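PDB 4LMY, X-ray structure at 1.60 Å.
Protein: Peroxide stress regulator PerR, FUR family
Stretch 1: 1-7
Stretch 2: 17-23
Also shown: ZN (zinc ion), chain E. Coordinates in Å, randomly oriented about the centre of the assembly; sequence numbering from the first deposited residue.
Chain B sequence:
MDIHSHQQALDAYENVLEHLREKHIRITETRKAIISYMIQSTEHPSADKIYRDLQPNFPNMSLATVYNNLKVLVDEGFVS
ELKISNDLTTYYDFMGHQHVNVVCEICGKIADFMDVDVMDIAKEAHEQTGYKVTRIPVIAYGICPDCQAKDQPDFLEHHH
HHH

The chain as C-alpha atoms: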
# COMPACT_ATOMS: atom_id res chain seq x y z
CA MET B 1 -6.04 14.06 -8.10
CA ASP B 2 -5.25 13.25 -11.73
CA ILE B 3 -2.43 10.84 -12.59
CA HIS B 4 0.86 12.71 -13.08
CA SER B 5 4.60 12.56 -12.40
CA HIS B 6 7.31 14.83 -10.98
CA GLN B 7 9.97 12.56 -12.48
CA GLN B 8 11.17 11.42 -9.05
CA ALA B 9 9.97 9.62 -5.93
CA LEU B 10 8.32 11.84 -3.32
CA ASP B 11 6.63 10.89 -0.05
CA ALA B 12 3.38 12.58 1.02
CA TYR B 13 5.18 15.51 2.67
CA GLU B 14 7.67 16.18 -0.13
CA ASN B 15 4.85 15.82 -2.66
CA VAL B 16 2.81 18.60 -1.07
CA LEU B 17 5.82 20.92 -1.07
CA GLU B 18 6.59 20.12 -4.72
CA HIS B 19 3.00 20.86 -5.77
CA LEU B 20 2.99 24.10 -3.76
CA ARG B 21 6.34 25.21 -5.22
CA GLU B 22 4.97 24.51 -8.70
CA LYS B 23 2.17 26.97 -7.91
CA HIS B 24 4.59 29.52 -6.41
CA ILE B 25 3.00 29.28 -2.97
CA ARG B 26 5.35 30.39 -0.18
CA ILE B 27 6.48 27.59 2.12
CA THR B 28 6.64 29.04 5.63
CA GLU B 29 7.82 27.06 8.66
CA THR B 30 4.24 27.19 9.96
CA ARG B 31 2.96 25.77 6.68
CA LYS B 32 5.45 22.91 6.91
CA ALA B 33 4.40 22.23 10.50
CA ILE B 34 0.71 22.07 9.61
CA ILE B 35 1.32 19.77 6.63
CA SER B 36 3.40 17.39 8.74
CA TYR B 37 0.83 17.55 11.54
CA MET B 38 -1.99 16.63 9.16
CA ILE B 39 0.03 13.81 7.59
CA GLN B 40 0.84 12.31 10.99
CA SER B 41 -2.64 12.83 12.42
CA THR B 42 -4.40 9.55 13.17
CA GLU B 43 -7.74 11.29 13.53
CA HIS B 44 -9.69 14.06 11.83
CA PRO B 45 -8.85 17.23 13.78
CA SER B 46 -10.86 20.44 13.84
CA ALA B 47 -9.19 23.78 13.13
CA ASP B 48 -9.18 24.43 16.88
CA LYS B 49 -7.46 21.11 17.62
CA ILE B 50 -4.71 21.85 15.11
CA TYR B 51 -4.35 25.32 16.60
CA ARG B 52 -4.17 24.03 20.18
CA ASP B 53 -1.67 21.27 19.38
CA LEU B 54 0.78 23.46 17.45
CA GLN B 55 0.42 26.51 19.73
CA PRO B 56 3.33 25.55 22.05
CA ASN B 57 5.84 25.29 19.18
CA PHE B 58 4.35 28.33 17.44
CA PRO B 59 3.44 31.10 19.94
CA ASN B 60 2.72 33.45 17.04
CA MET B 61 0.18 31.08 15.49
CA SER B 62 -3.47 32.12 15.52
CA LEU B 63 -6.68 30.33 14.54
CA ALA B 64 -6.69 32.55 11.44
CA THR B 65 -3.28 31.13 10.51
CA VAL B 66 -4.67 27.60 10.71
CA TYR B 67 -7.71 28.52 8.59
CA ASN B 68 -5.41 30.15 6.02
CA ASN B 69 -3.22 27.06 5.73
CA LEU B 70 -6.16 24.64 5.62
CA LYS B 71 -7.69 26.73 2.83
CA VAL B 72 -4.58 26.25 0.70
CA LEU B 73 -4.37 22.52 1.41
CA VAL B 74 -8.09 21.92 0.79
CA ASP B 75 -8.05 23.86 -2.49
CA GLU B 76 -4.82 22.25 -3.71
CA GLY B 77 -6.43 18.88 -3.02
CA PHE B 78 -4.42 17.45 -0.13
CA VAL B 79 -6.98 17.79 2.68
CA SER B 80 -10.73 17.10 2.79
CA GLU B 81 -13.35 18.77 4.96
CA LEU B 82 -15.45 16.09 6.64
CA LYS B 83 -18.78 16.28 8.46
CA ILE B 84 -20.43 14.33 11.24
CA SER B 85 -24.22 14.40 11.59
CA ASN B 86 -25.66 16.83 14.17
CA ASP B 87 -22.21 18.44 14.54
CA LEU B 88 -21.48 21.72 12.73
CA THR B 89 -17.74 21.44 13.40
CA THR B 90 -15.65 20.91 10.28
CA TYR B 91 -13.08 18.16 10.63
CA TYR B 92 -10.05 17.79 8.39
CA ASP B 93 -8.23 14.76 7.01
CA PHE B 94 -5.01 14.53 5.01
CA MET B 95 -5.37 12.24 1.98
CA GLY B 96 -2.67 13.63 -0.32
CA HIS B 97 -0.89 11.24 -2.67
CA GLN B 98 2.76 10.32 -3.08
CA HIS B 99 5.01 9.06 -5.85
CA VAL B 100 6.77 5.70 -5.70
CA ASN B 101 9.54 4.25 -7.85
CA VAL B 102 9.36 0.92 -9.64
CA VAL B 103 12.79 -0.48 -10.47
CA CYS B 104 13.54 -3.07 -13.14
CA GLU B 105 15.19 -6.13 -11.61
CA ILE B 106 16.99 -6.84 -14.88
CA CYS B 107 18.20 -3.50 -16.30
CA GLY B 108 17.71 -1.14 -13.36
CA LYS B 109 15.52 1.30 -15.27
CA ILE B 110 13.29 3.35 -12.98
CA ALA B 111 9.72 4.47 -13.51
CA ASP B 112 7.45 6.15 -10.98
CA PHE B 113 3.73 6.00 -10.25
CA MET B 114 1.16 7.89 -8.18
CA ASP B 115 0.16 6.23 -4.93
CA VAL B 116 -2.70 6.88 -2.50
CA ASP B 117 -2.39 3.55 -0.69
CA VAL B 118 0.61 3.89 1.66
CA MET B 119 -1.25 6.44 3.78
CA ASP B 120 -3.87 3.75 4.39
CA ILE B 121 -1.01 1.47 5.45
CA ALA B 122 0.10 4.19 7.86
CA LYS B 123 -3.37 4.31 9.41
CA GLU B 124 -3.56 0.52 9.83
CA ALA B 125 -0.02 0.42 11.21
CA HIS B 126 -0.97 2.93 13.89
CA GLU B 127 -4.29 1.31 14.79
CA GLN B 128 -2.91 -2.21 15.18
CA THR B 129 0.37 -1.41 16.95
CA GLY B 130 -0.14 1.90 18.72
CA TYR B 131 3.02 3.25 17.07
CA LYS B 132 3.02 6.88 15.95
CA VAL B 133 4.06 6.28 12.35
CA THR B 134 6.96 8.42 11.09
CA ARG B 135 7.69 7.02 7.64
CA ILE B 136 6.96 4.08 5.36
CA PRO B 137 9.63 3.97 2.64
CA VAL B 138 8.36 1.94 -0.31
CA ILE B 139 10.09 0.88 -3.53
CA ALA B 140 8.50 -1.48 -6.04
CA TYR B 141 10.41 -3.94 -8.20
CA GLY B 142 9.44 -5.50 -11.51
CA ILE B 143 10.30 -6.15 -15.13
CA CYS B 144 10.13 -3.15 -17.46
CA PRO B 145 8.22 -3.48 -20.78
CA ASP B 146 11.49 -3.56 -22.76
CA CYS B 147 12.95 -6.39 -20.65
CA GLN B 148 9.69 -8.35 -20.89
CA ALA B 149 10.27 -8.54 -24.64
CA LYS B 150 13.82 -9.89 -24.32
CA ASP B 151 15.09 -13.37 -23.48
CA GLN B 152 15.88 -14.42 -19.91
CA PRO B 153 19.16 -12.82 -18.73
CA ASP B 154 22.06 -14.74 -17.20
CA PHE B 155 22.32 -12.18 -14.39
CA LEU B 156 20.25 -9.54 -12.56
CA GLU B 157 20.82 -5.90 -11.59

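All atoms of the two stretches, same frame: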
# COMPACT_ATOMS: atom_id res chain seq x y z
N MET B 1 -5.78 13.29 -6.89
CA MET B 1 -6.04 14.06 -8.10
C MET B 1 -5.75 13.24 -9.35
O MET B 1 -5.72 12.01 -9.31
CB MET B 1 -5.22 15.35 -8.09
CG MET B 1 -3.76 15.16 -7.75
SD MET B 1 -2.98 16.67 -7.15
CE MET B 1 -3.89 16.93 -5.62
N ASP B 2 -5.54 13.92 -10.47
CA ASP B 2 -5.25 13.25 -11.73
C ASP B 2 -3.86 12.63 -11.74
O ASP B 2 -2.94 13.12 -11.08
CB ASP B 2 -5.40 14.21 -12.92
CG ASP B 2 -6.80 14.20 -13.50
OD1 ASP B 2 -7.49 13.16 -13.38
OD2 ASP B 2 -7.21 15.23 -14.07
N ILE B 3 -3.71 11.54 -12.49
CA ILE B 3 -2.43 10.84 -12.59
C ILE B 3 -1.37 11.71 -13.27
O ILE B 3 -1.59 12.27 -14.34
CB ILE B 3 -2.59 9.51 -13.35
CG1 ILE B 3 -3.50 8.56 -12.57
CG2 ILE B 3 -1.23 8.87 -13.60
CD1 ILE B 3 -3.67 7.20 -13.21
N HIS B 4 -0.21 11.84 -12.62
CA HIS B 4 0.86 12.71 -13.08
C HIS B 4 2.19 12.23 -12.51
O HIS B 4 2.23 11.28 -11.72
CB HIS B 4 0.60 14.14 -12.61
CG HIS B 4 0.65 14.31 -11.12
ND1 HIS B 4 -0.44 14.09 -10.31
CD2 HIS B 4 1.67 14.67 -10.30
CE1 HIS B 4 -0.10 14.31 -9.05
NE2 HIS B 4 1.18 14.66 -9.02
N SER B 5 3.27 12.89 -12.90
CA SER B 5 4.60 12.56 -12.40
C SER B 5 5.45 13.81 -12.18
O SER B 5 5.31 14.80 -12.90
CB SER B 5 5.32 11.61 -13.35
OG SER B 5 6.69 11.49 -13.01
N HIS B 6 6.34 13.75 -11.20
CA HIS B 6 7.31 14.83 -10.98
C HIS B 6 8.70 14.33 -11.35
O HIS B 6 9.70 14.97 -11.03
CB HIS B 6 7.28 15.29 -9.52
CG HIS B 6 5.91 15.58 -9.00
ND1 HIS B 6 5.30 16.81 -9.16
CD2 HIS B 6 5.04 14.81 -8.31
CE1 HIS B 6 4.10 16.78 -8.60
NE2 HIS B 6 3.92 15.58 -8.08
N GLN B 7 8.73 13.18 -12.01
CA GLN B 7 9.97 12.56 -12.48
C GLN B 7 10.93 12.19 -11.35
O GLN B 7 12.15 12.13 -11.56
CB GLN B 7 10.65 13.42 -13.55
CG GLN B 7 9.91 13.49 -14.88
CD GLN B 7 8.65 14.33 -14.81
OE1 GLN B 7 8.69 15.48 -14.35
NE2 GLN B 7 7.53 13.77 -15.25
N LEU B 17 4.90 19.81 -0.87
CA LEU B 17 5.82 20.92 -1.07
C LEU B 17 6.12 21.13 -2.55
O LEU B 17 6.17 22.26 -3.03
CB LEU B 17 7.11 20.70 -0.29
CG LEU B 17 6.99 20.64 1.23
CD1 LEU B 17 8.36 20.76 1.89
CD2 LEU B 17 6.05 21.72 1.74
N GLU B 18 6.32 20.03 -3.28
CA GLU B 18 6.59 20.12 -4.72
C GLU B 18 5.42 20.75 -5.47
O GLU B 18 5.62 21.64 -6.30
CB GLU B 18 6.91 18.73 -5.29
CG GLU B 18 7.14 18.72 -6.80
CD GLU B 18 8.38 19.50 -7.22
OE1 GLU B 18 8.47 19.87 -8.41
OE2 GLU B 18 9.27 19.74 -6.37
N HIS B 19 4.20 20.30 -5.17
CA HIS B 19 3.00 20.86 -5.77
C HIS B 19 2.85 22.35 -5.45
O HIS B 19 2.51 23.15 -6.32
CB HIS B 19 1.75 20.11 -5.31
CG HIS B 19 1.53 18.81 -6.03
ND1 HIS B 19 0.58 18.66 -7.02
CD2 HIS B 19 2.12 17.60 -5.90
CE1 HIS B 19 0.60 17.42 -7.47
NE2 HIS B 19 1.53 16.75 -6.80
N LEU B 20 3.10 22.70 -4.19
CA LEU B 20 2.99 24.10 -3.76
C LEU B 20 4.05 24.99 -4.42
O LEU B 20 3.75 26.12 -4.81
CB LEU B 20 3.07 24.21 -2.23
CG LEU B 20 1.90 23.61 -1.44
CD1 LEU B 20 2.02 23.96 0.03
CD2 LEU B 20 0.57 24.06 -2.01
N ARG B 21 5.27 24.48 -4.53
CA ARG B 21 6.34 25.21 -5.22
C ARG B 21 5.96 25.45 -6.67
O ARG B 21 6.18 26.54 -7.21
CB ARG B 21 7.66 24.44 -5.16
CG ARG B 21 8.36 24.45 -3.82
CD ARG B 21 9.76 23.86 -3.95
NE ARG B 21 10.24 23.31 -2.69
CZ ARG B 21 10.29 22.01 -2.41
NH1 ARG B 21 9.90 21.12 -3.31
NH2 ARG B 21 10.74 21.60 -1.23
N GLU B 22 5.41 24.42 -7.31
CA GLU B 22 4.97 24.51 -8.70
C GLU B 22 3.98 25.65 -8.89
O GLU B 22 3.94 26.28 -9.94
CB GLU B 22 4.34 23.19 -9.15
CG GLU B 22 5.34 22.09 -9.46
CD GLU B 22 4.67 20.76 -9.75
OE1 GLU B 22 3.45 20.63 -9.51
OE2 GLU B 22 5.37 19.83 -10.23
N LYS B 23 3.18 25.92 -7.86
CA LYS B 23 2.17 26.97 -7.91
C LYS B 23 2.67 28.29 -7.33
O LYS B 23 1.90 29.24 -7.19
CB LYS B 23 0.91 26.53 -7.17
CG LYS B 23 0.37 25.18 -7.59
CD LYS B 23 -0.02 25.17 -9.06
CE LYS B 23 -1.34 24.45 -9.26
NZ LYS B 23 -2.45 25.17 -8.56
ZN ZN E . 2.21 14.72 -7.08

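Stretch 1 is the N-terminal segment, without regular helix or strand; it is extended from Asp2 to Ser5 and turns at His6 and Gln7. Stretch 2 is the last part of a helix that begins earlier in the chain. The helix runs through Glu22, and Lys23 is the first residue to leave helical phi/psi. Arg21 N donates to Leu17 O at 2.8 Å, and Glu22 N donates to Glu18 O at 3.0 Å. At the end of the helix, Lys23 N makes weak bonds to His19 O (3.2 Å) and Leu20 O (3.1 Å). The two backbones stay well apart. Their nearest CA atoms, those of His6 and Glu18, are 8.2 Å from each other, so side chains make the contact.

A zinc ion is the main link. It is bound by His4 NE2 at 2.2 Å, His6 NE2 at 2.1 Å and His19 NE2 at 2.2 Å, with further ligands from elsewhere in the structure. The shared metal explains the crowding of nitrogens. His4 NE2 and His6 NE2 each lie within 3.1 Å of His19 NE2, yet these pairs are not hydrogen bonds, because each nitrogen directs its lone pair at the zinc. The His19 ring plane is steeply inclined to both others, at 82° to His4 and 76° to His6.

The far nitrogens of the two stretch 1 histidines are also engaged. His4 ND1 donates to Asp2 O at 2.8 Å, a nearly straight bond, consistent with a ring held with NE2 toward the zinc. His6 ND1 donates to Glu22 OE2 at 3.2 Å, across the stretches. This oxygen lies near the His6 ring plane, which also contains the N-H, but the bond is bent, at 145°.

Looser packing contacts flank the site. Glu18 CG packs 3.6 Å from His6 ND1, while within the helix, Glu18 OE2 forms a salt bridge with Arg21 NH1 at 3.4 Å. Met1 SD approaches His19 CE1 at 3.7 Å, obliquely to the ring.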